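Local coordinates for protein glycogen synthase (Cyanobacterium sp. CLg1, PDB 6GNF) that belongs to the starch and bacterial glycogen synthase family of glycosyltransferases, with two Rossmann-like domains, and holds ADP and a glycan in its pockets, at residues P48-L51 with A52-H56; I130-V133 with E134-M138; E397-A400 with D401-F405; L179-E183 with Y184-Q188. One frame throughout, in Å; residues are numbered along the deposited sequence.

Contact 1. Residues P48-L51 with A52-H56; sequences PEEL and AKIGH
Leu51 O receives two backbone N-H groups where helix 39-54 ends. His56 N donates to Leu51 O at 3.1 Å with an N-H...O angle of 156°. This bond and the one from Gly55 N to Ala52 O (3.0 Å), with the positive phi of Gly55 (121°), make a Schellman motif; Gly55 N also reaches Leu51 O, but weakly, at 3.4 Å. Ahead of it, regular helical bonds run from Ala52 N to Pro48 O, from Lys53 N to Glu49 O and from Ile54 N to Glu50 O, each 3.0 Å long.

The charged groups meet less closely. A bend at chi2 (64°) brings the Glu50 carboxylate back beside Lys53, and OE1 lies 3.1 Å from Lys53 CE but 4.1 Å from Lys53 NZ, beyond a salt bridge. Glu49 has a partner outside the turn, its OE2 being salt-bridged to Lys306.

Apolar contact is slight: Leu51 CD2 stands 4.4 Å from Ile54 CD1. Leu51 instead packs on Ile24 and Phe26 of strand 23-27, Val58 of strand 57-63 and Val533 of helix 526-540. The His56 ring sits obliquely to Leu51 O, and its ND1 bonds to Leu22 N.

Backbone N-H groups of Gly55 and His56 thus cap Leu51 O where the helix ends, while Glu50 and Lys53 probably attract each other only mildly.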
# COMPACT_ATOMS: atom_id res chain seq x y z
N PRO A 48 -3.42 13.53 1.62
CA PRO A 48 -2.92 14.91 1.79
C PRO A 48 -3.62 15.94 0.91
O PRO A 48 -3.85 17.06 1.36
CB PRO A 48 -1.44 14.79 1.40
CG PRO A 48 -1.10 13.40 1.82
CD PRO A 48 -2.30 12.60 1.39
N GLU A 49 -3.96 15.57 -0.33
CA GLU A 49 -4.69 16.48 -1.21
C GLU A 49 -6.06 16.83 -0.65
O GLU A 49 -6.48 17.97 -0.73
CB GLU A 49 -4.80 15.90 -2.63
CG GLU A 49 -3.50 16.02 -3.42
CD GLU A 49 -3.54 15.44 -4.82
OE1 GLU A 49 -2.45 15.34 -5.43
OE2 GLU A 49 -4.61 15.04 -5.31
N GLU A 50 -6.73 15.85 -0.05
CA GLU A 50 -8.06 16.09 0.54
C GLU A 50 -7.93 16.98 1.77
O GLU A 50 -8.72 17.88 1.98
CB GLU A 50 -8.74 14.77 0.90
CG GLU A 50 -10.13 14.92 1.53
CD GLU A 50 -11.16 15.55 0.60
OE1 GLU A 50 -10.96 15.51 -0.63
OE2 GLU A 50 -12.18 16.08 1.11
N LEU A 51 -6.91 16.74 2.58
CA LEU A 51 -6.66 17.55 3.77
C LEU A 51 -6.35 19.00 3.42
O LEU A 51 -6.74 19.91 4.16
CB LEU A 51 -5.54 16.94 4.61
CG LEU A 51 -5.91 15.60 5.26
CD1 LEU A 51 -4.69 14.87 5.77
CD2 LEU A 51 -6.89 15.81 6.40
N ALA A 52 -5.62 19.22 2.33
CA ALA A 52 -5.34 20.57 1.84
C ALA A 52 -6.61 21.24 1.35
O ALA A 52 -6.81 22.43 1.58
CB ALA A 52 -4.31 20.54 0.73
N LYS A 53 -7.45 20.47 0.67
CA LYS A 53 -8.74 20.94 0.16
C LYS A 53 -9.63 21.47 1.29
O LYS A 53 -10.18 22.54 1.19
CB LYS A 53 -9.43 19.80 -0.59
CG LYS A 53 -10.31 20.23 -1.75
CD LYS A 53 -10.41 19.13 -2.81
CE LYS A 53 -11.41 18.05 -2.43
NZ LYS A 53 -12.82 18.43 -2.75
N ILE A 54 -9.68 20.74 2.40
CA ILE A 54 -10.41 21.17 3.60
C ILE A 54 -9.84 22.46 4.20
O ILE A 54 -10.56 23.16 4.90
CB ILE A 54 -10.37 20.08 4.70
CG1 ILE A 54 -11.10 18.82 4.26
CG2 ILE A 54 -11.01 20.58 5.99
CD1 ILE A 54 -10.70 17.61 5.09
N GLY A 55 -8.57 22.76 3.94
CA GLY A 55 -7.97 24.01 4.40
C GLY A 55 -6.76 23.88 5.31
O GLY A 55 -6.25 24.87 5.81
N HIS A 56 -6.27 22.66 5.52
CA HIS A 56 -5.11 22.47 6.39
C HIS A 56 -3.81 22.64 5.61
O HIS A 56 -3.80 22.55 4.38
CB HIS A 56 -5.17 21.11 7.08
CG HIS A 56 -6.46 20.88 7.81
ND1 HIS A 56 -6.82 21.61 8.92
CD2 HIS A 56 -7.49 20.04 7.57
CE1 HIS A 56 -8.01 21.23 9.33
NE2 HIS A 56 -8.44 20.27 8.53

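Contact 2. Residues I130-V133 with E134-M138; sequences IDNV and ERFAM
Asn132 and Arg135 run side by side in the first turn of helix 132-144, joined by a side-chain hydrogen bond from Arg135 NE to Asn132 OD1 (3.2 Å). NE lies in the carbonyl plane of the amide, whereas OD1, at the guanidinium edge, sits 22° out of that group's plane. Asp131 OD2 touches Arg135 CD at 3.2 Å. Its OD1 is 4.2 Å from Arg135 NE and well out of the guanidinium plane, so only charge acts between them. The Phe136 ring lies alongside the Asn132 amide, CE2 3.6 Å from Asn132 CG and the planes 39° apart. In the backbone, Arg135 N donates to Asp131 O at 3.0 Å.

A second shell fixes each polar end. Tyr121 O holds Asn132 ND2, Val108 O takes Arg135 NH1, and Leu120 O is a weak partner of NH2. Asp131 OD1 is salt-bridged to Lys112 and OD2 hydrogen-bonded to Tyr82 OH. The Glu134 chain folds back until OE2 is 3.3 Å from Asp131 CA; its OE1 is salt-bridged to Lys213. His173 meets Phe136 edge-to-face.

The Asn132 side chain lies about 6 Å from a bound beta-D-glucopyranose. With both ends of its amide bonded, its flip state is fixed, and the buried guanidinium is shared between an amide oxygen and backbone carbonyls.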
# COMPACT_ATOMS: atom_id res chain seq x y z
N ILE A 130 21.40 -3.80 1.04
CA ILE A 130 22.06 -4.03 2.34
C ILE A 130 21.88 -2.82 3.27
O ILE A 130 21.69 -2.98 4.48
CB ILE A 130 23.57 -4.39 2.18
CG1 ILE A 130 24.37 -3.26 1.51
CG2 ILE A 130 23.73 -5.69 1.41
CD1 ILE A 130 25.13 -2.36 2.48
N ASP A 131 21.96 -1.63 2.70
CA ASP A 131 22.04 -0.39 3.46
C ASP A 131 20.67 0.27 3.71
O ASP A 131 20.61 1.49 3.91
CB ASP A 131 23.00 0.60 2.76
CG ASP A 131 22.42 1.19 1.47
OD1 ASP A 131 21.75 0.44 0.73
OD2 ASP A 131 22.67 2.39 1.18
N ASN A 132 19.59 -0.51 3.72
CA ASN A 132 18.28 0.07 3.99
C ASN A 132 18.16 0.68 5.38
O ASN A 132 17.41 1.65 5.56
CB ASN A 132 17.15 -0.95 3.77
CG ASN A 132 16.65 -0.96 2.32
OD1 ASN A 132 17.02 -0.12 1.48
ND2 ASN A 132 15.78 -1.91 2.03
N VAL A 133 18.88 0.11 6.34
CA VAL A 133 18.96 0.68 7.68
C VAL A 133 19.43 2.13 7.59
O VAL A 133 18.78 3.03 8.11
CB VAL A 133 19.90 -0.13 8.59
CG1 VAL A 133 20.28 0.63 9.85
CG2 VAL A 133 19.26 -1.47 8.95
N GLU A 134 20.56 2.35 6.94
CA GLU A 134 21.14 3.69 6.87
C GLU A 134 20.26 4.64 6.04
O GLU A 134 20.04 5.78 6.43
CB GLU A 134 22.56 3.63 6.32
CG GLU A 134 23.57 2.98 7.24
CD GLU A 134 23.56 1.45 7.19
OE1 GLU A 134 24.36 0.81 7.90
OE2 GLU A 134 22.73 0.86 6.46
N ARG A 135 19.76 4.15 4.91
CA ARG A 135 18.94 4.96 4.00
C ARG A 135 17.67 5.48 4.64
O ARG A 135 17.32 6.65 4.46
CB ARG A 135 18.56 4.14 2.75
CG ARG A 135 19.59 4.21 1.63
CD ARG A 135 19.55 3.00 0.72
NE ARG A 135 18.20 2.58 0.35
CZ ARG A 135 17.56 2.92 -0.76
NH1 ARG A 135 18.11 3.71 -1.67
NH2 ARG A 135 16.33 2.45 -0.96
N PHE A 136 16.97 4.63 5.39
CA PHE A 136 15.68 5.03 5.94
C PHE A 136 15.78 5.69 7.31
O PHE A 136 14.97 6.56 7.63
CB PHE A 136 14.71 3.85 5.94
CG PHE A 136 14.41 3.33 4.56
CD1 PHE A 136 14.15 4.21 3.51
CD2 PHE A 136 14.40 1.97 4.29
CE1 PHE A 136 13.89 3.74 2.24
CE2 PHE A 136 14.13 1.49 3.01
CZ PHE A 136 13.88 2.38 1.98
N ALA A 137 16.79 5.34 8.10
CA ALA A 137 17.12 6.15 9.27
C ALA A 137 17.44 7.59 8.84
O ALA A 137 17.05 8.55 9.49
CB ALA A 137 18.28 5.55 10.04
N MET A 138 18.19 7.73 7.75
CA MET A 138 18.53 9.06 7.25
C MET A 138 17.29 9.84 6.77
O MET A 138 17.22 11.06 6.93
CB MET A 138 19.55 8.97 6.12
CG MET A 138 20.06 10.33 5.64
SD MET A 138 21.44 10.21 4.49
CE MET A 138 20.57 9.65 3.04

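Contact 3. Residues E397-A400 with D401-F405; sequences ESVA and DKYPF
Val399 has CG1 between its backbone N and carbonyl carbon (chi1 72°), which leaves CG2 anti to the backbone N, where it meets the Tyr403 ring; Tyr403 CG, anti to its carbonyl carbon (chi1 -53°), brings that ring to it. Val399 CG2 and Tyr403 CD2 come within 4.0 Å, and the two side chains cross at about a right angle. The ring also turns an edge to Val399 O, which lies near its plane, 3.5 Å from Tyr403 CD2. That same oxygen accepts the backbone bond from Tyr403 N at 3.0 Å.

This is the frayed end of helix 390-402, in the beta-alpha-beta unit that links strand 381-385 to strand 406-409 in the parallel sheet of the Rossmann-like domain. Here the bonding is thin. Asp401 N reaches Ser398 O at 3.3 Å from 55° above the carbonyl plane, off its lone pairs. Asp401 OD2 also lies 3.2 Å from Ser398 O, two acceptors with no bond between them. Ala400 CA makes a C-H...O contact with Tyr403 O at 3.5 Å.

Lys402 CG rests over one face of the Tyr403 ring, toward its rim. Ser398 OG bonds to Gln394 O one turn back. Met372 and Pro373 of helix 372-375 touch Tyr403, and Met372 also meets Val399.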
# COMPACT_ATOMS: atom_id res chain seq x y z
N GLU A 397 2.14 -16.35 -17.81
CA GLU A 397 2.15 -16.23 -19.27
C GLU A 397 1.81 -17.52 -19.99
O GLU A 397 1.37 -17.49 -21.13
CB GLU A 397 3.50 -15.71 -19.76
CG GLU A 397 3.77 -14.28 -19.35
CD GLU A 397 5.16 -13.79 -19.75
OE1 GLU A 397 5.90 -14.56 -20.39
OE2 GLU A 397 5.51 -12.63 -19.42
N SER A 398 2.00 -18.66 -19.33
CA SER A 398 1.73 -19.97 -19.94
C SER A 398 0.27 -20.40 -19.81
O SER A 398 -0.13 -21.41 -20.39
CB SER A 398 2.62 -21.04 -19.30
OG SER A 398 3.94 -20.56 -19.11
N VAL A 399 -0.52 -19.64 -19.04
CA VAL A 399 -1.89 -20.04 -18.71
C VAL A 399 -2.82 -20.15 -19.93
O VAL A 399 -3.67 -21.04 -19.98
CB VAL A 399 -2.51 -19.08 -17.65
CG1 VAL A 399 -2.83 -17.71 -18.25
CG2 VAL A 399 -3.75 -19.70 -17.02
N ALA A 400 -2.64 -19.25 -20.90
CA ALA A 400 -3.49 -19.21 -22.08
C ALA A 400 -3.38 -20.47 -22.93
O ALA A 400 -4.34 -20.87 -23.58
CB ALA A 400 -3.15 -17.98 -22.92
N ASP A 401 -2.20 -21.08 -22.93
CA ASP A 401 -1.96 -22.28 -23.73
C ASP A 401 -2.90 -23.41 -23.34
O ASP A 401 -3.63 -23.93 -24.17
CB ASP A 401 -0.51 -22.75 -23.57
CG ASP A 401 0.48 -21.73 -24.09
OD1 ASP A 401 0.44 -21.44 -25.30
OD2 ASP A 401 1.30 -21.22 -23.29
N LYS A 402 -2.86 -23.79 -22.06
CA LYS A 402 -3.69 -24.89 -21.54
C LYS A 402 -5.15 -24.47 -21.36
O LYS A 402 -6.06 -25.30 -21.47
CB LYS A 402 -3.12 -25.41 -20.21
CG LYS A 402 -3.84 -26.62 -19.59
CD LYS A 402 -3.28 -27.96 -20.06
CE LYS A 402 -3.77 -29.08 -19.16
NZ LYS A 402 -3.53 -30.42 -19.76
N TYR A 403 -5.39 -23.20 -21.05
CA TYR A 403 -6.73 -22.72 -20.71
C TYR A 403 -7.14 -21.56 -21.60
O TYR A 403 -6.67 -20.43 -21.40
CB TYR A 403 -6.78 -22.33 -19.23
CG TYR A 403 -6.28 -23.44 -18.35
CD1 TYR A 403 -7.08 -24.54 -18.06
CD2 TYR A 403 -4.99 -23.42 -17.82
CE1 TYR A 403 -6.62 -25.58 -17.26
CE2 TYR A 403 -4.52 -24.45 -17.02
CZ TYR A 403 -5.35 -25.53 -16.74
OH TYR A 403 -4.90 -26.55 -15.95
N PRO A 404 -8.03 -21.82 -22.59
CA PRO A 404 -8.41 -20.80 -23.57
C PRO A 404 -9.26 -19.67 -22.98
O PRO A 404 -9.20 -18.54 -23.48
CB PRO A 404 -9.20 -21.60 -24.62
CG PRO A 404 -9.76 -22.76 -23.88
CD PRO A 404 -8.79 -23.07 -22.78
N PHE A 405 -10.00 -19.97 -21.92
CA PHE A 405 -10.85 -18.97 -21.24
C PHE A 405 -10.08 -18.01 -20.34
O PHE A 405 -10.68 -17.11 -19.76
CB PHE A 405 -11.94 -19.67 -20.42
CG PHE A 405 -11.40 -20.57 -19.33
CD1 PHE A 405 -11.10 -20.05 -18.08
CD2 PHE A 405 -11.20 -21.92 -19.56
CE1 PHE A 405 -10.60 -20.87 -17.08
CE2 PHE A 405 -10.70 -22.74 -18.57
CZ PHE A 405 -10.40 -22.21 -17.32

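Contact 4. Residues L179-E183 with Y184-Q188; sequences LYLKE and YYQSQ
Tyr180 and Tyr184, one helical turn apart, point the same way and make the close-packed part of the contact. Tyr180 CD1 sits over one face of the Tyr184 ring, toward its rim, 3.6 Å from Tyr184 CZ. The ring planes are 51° apart with centroids at 5.1 Å, an oblique pairing. Each hydroxyl is held beyond the pair, Tyr180 OH by Leu217 O and Tyr184 OH by Asn218 O, while Gln141 and Leu144 of helix 132-144 touch Tyr180. Tyr184 N donates to Tyr180 O at 2.8 Å. The extended Gln186 chain lays OE1 beside Lys182 CG at 3.5 Å, and its NE2 bonds to Phe191 O.

Elsewhere round the helix the fit slackens. Leu181 CD1 is 4.3 Å from Tyr185 CB. At the exposed end Ser187 N reaches Lys182 O only weakly, and the Ser187 OG to Glu183 O distance is too short to be trusted.

Gln186 N meets Leu181 O at 2.9 Å, almost straight at 175°, whereas Tyr185 N bonds to that oxygen weakly. This five-residue step marks a pi-type turn, here near the end of the helix in the beta-alpha-beta crossover from strand 166-170 to strand 195-200.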
# COMPACT_ATOMS: atom_id res chain seq x y z
N LEU A 179 11.41 8.47 17.63
CA LEU A 179 12.56 8.35 18.51
C LEU A 179 13.51 9.52 18.28
O LEU A 179 14.00 10.12 19.24
CB LEU A 179 13.30 7.02 18.31
CG LEU A 179 12.61 5.79 18.90
CD1 LEU A 179 11.35 5.42 18.14
CD2 LEU A 179 13.56 4.60 18.92
N TYR A 180 13.79 9.84 17.02
CA TYR A 180 14.66 10.97 16.69
C TYR A 180 14.04 12.30 17.14
O TYR A 180 14.76 13.18 17.62
CB TYR A 180 14.97 11.02 15.20
CG TYR A 180 15.86 9.90 14.72
CD1 TYR A 180 17.12 9.70 15.28
CD2 TYR A 180 15.45 9.04 13.71
CE1 TYR A 180 17.94 8.67 14.84
CE2 TYR A 180 16.27 8.01 13.27
CZ TYR A 180 17.51 7.82 13.83
OH TYR A 180 18.32 6.80 13.39
N LEU A 181 12.73 12.43 16.99
CA LEU A 181 12.01 13.61 17.46
C LEU A 181 12.30 13.86 18.94
O LEU A 181 12.58 14.99 19.35
CB LEU A 181 10.50 13.45 17.27
CG LEU A 181 9.62 14.57 17.82
CD1 LEU A 181 9.98 15.90 17.17
CD2 LEU A 181 8.15 14.26 17.62
N LYS A 182 12.17 12.82 19.74
CA LYS A 182 12.45 12.92 21.17
C LYS A 182 13.91 13.20 21.47
O LYS A 182 14.23 14.06 22.28
CB LYS A 182 12.05 11.64 21.89
CG LYS A 182 10.56 11.50 21.97
CD LYS A 182 10.15 10.20 22.61
CE LYS A 182 8.64 10.13 22.66
NZ LYS A 182 8.22 8.85 23.25
N GLU A 183 14.79 12.43 20.84
CA GLU A 183 16.20 12.46 21.21
C GLU A 183 16.92 13.70 20.70
O GLU A 183 17.63 14.34 21.46
CB GLU A 183 16.91 11.19 20.73
CG GLU A 183 18.33 11.04 21.24
CD GLU A 183 18.45 11.06 22.76
OE1 GLU A 183 17.47 10.73 23.47
OE2 GLU A 183 19.54 11.39 23.25
N TYR A 184 16.73 14.03 19.43
CA TYR A 184 17.48 15.12 18.81
C TYR A 184 16.81 16.48 18.95
O TYR A 184 17.49 17.48 18.85
CB TYR A 184 17.65 14.85 17.31
CG TYR A 184 18.53 13.67 16.92
CD1 TYR A 184 19.06 12.79 17.86
CD2 TYR A 184 18.80 13.43 15.57
CE1 TYR A 184 19.86 11.71 17.47
CE2 TYR A 184 19.60 12.37 15.17
CZ TYR A 184 20.12 11.51 16.11
OH TYR A 184 20.90 10.45 15.69
N TYR A 185 15.50 16.53 19.15
CA TYR A 185 14.78 17.82 19.14
C TYR A 185 14.16 18.17 20.48
O TYR A 185 14.57 19.14 21.12
CB TYR A 185 13.72 17.83 18.03
CG TYR A 185 14.35 17.90 16.65
CD1 TYR A 185 14.77 16.74 16.01
CD2 TYR A 185 14.57 19.11 16.03
CE1 TYR A 185 15.35 16.78 14.76
CE2 TYR A 185 15.16 19.17 14.77
CZ TYR A 185 15.55 18.00 14.14
OH TYR A 185 16.12 18.05 12.90
N GLN A 186 13.22 17.35 20.93
CA GLN A 186 12.47 17.67 22.15
C GLN A 186 13.34 17.71 23.40
O GLN A 186 12.99 18.40 24.35
CB GLN A 186 11.32 16.69 22.33
CG GLN A 186 10.27 16.85 21.25
CD GLN A 186 9.11 15.92 21.44
OE1 GLN A 186 9.28 14.78 21.85
NE2 GLN A 186 7.92 16.38 21.08
N SER A 187 14.44 16.98 23.39
CA SER A 187 15.39 17.02 24.49
C SER A 187 16.08 18.39 24.60
O SER A 187 16.64 18.69 25.65
CB SER A 187 16.44 15.93 24.32
OG SER A 187 17.17 16.14 23.12
N GLN A 188 16.07 19.19 23.53
CA GLN A 188 16.60 20.56 23.59
C GLN A 188 15.50 21.61 23.51
O GLN A 188 15.78 22.75 23.18
CB GLN A 188 17.54 20.90 22.43
CG GLN A 188 18.13 19.78 21.62
CD GLN A 188 19.05 20.33 20.56
OE1 GLN A 188 19.51 21.48 20.67
NE2 GLN A 188 19.39 19.52 19.56

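Overall arrangement
Along the chain the order is contact 1, contact 2, contact 4, contact 3. The first three belong to the starch synthase catalytic domain range, contact 3 to the glycosyl transferases group 1 range. Contacts 1 and 4 lie on crossover helices 39-54 and 177-186 of the large mixed sheet. Helix 132-144 of contact 2 packs against helix 177-186: Ala137 CB touches Tyr180 OH at 3.6 Å, and the centres of contacts 2 and 4 are about 19 Å apart. Contact 3 ends helix 390-402 beside the six-stranded parallel sheet, its centre about 57 Å from that of contact 4, across the chain's centre. The contacts thus sample both domains of the two-domain fold, with ADP and the glycan bound between them.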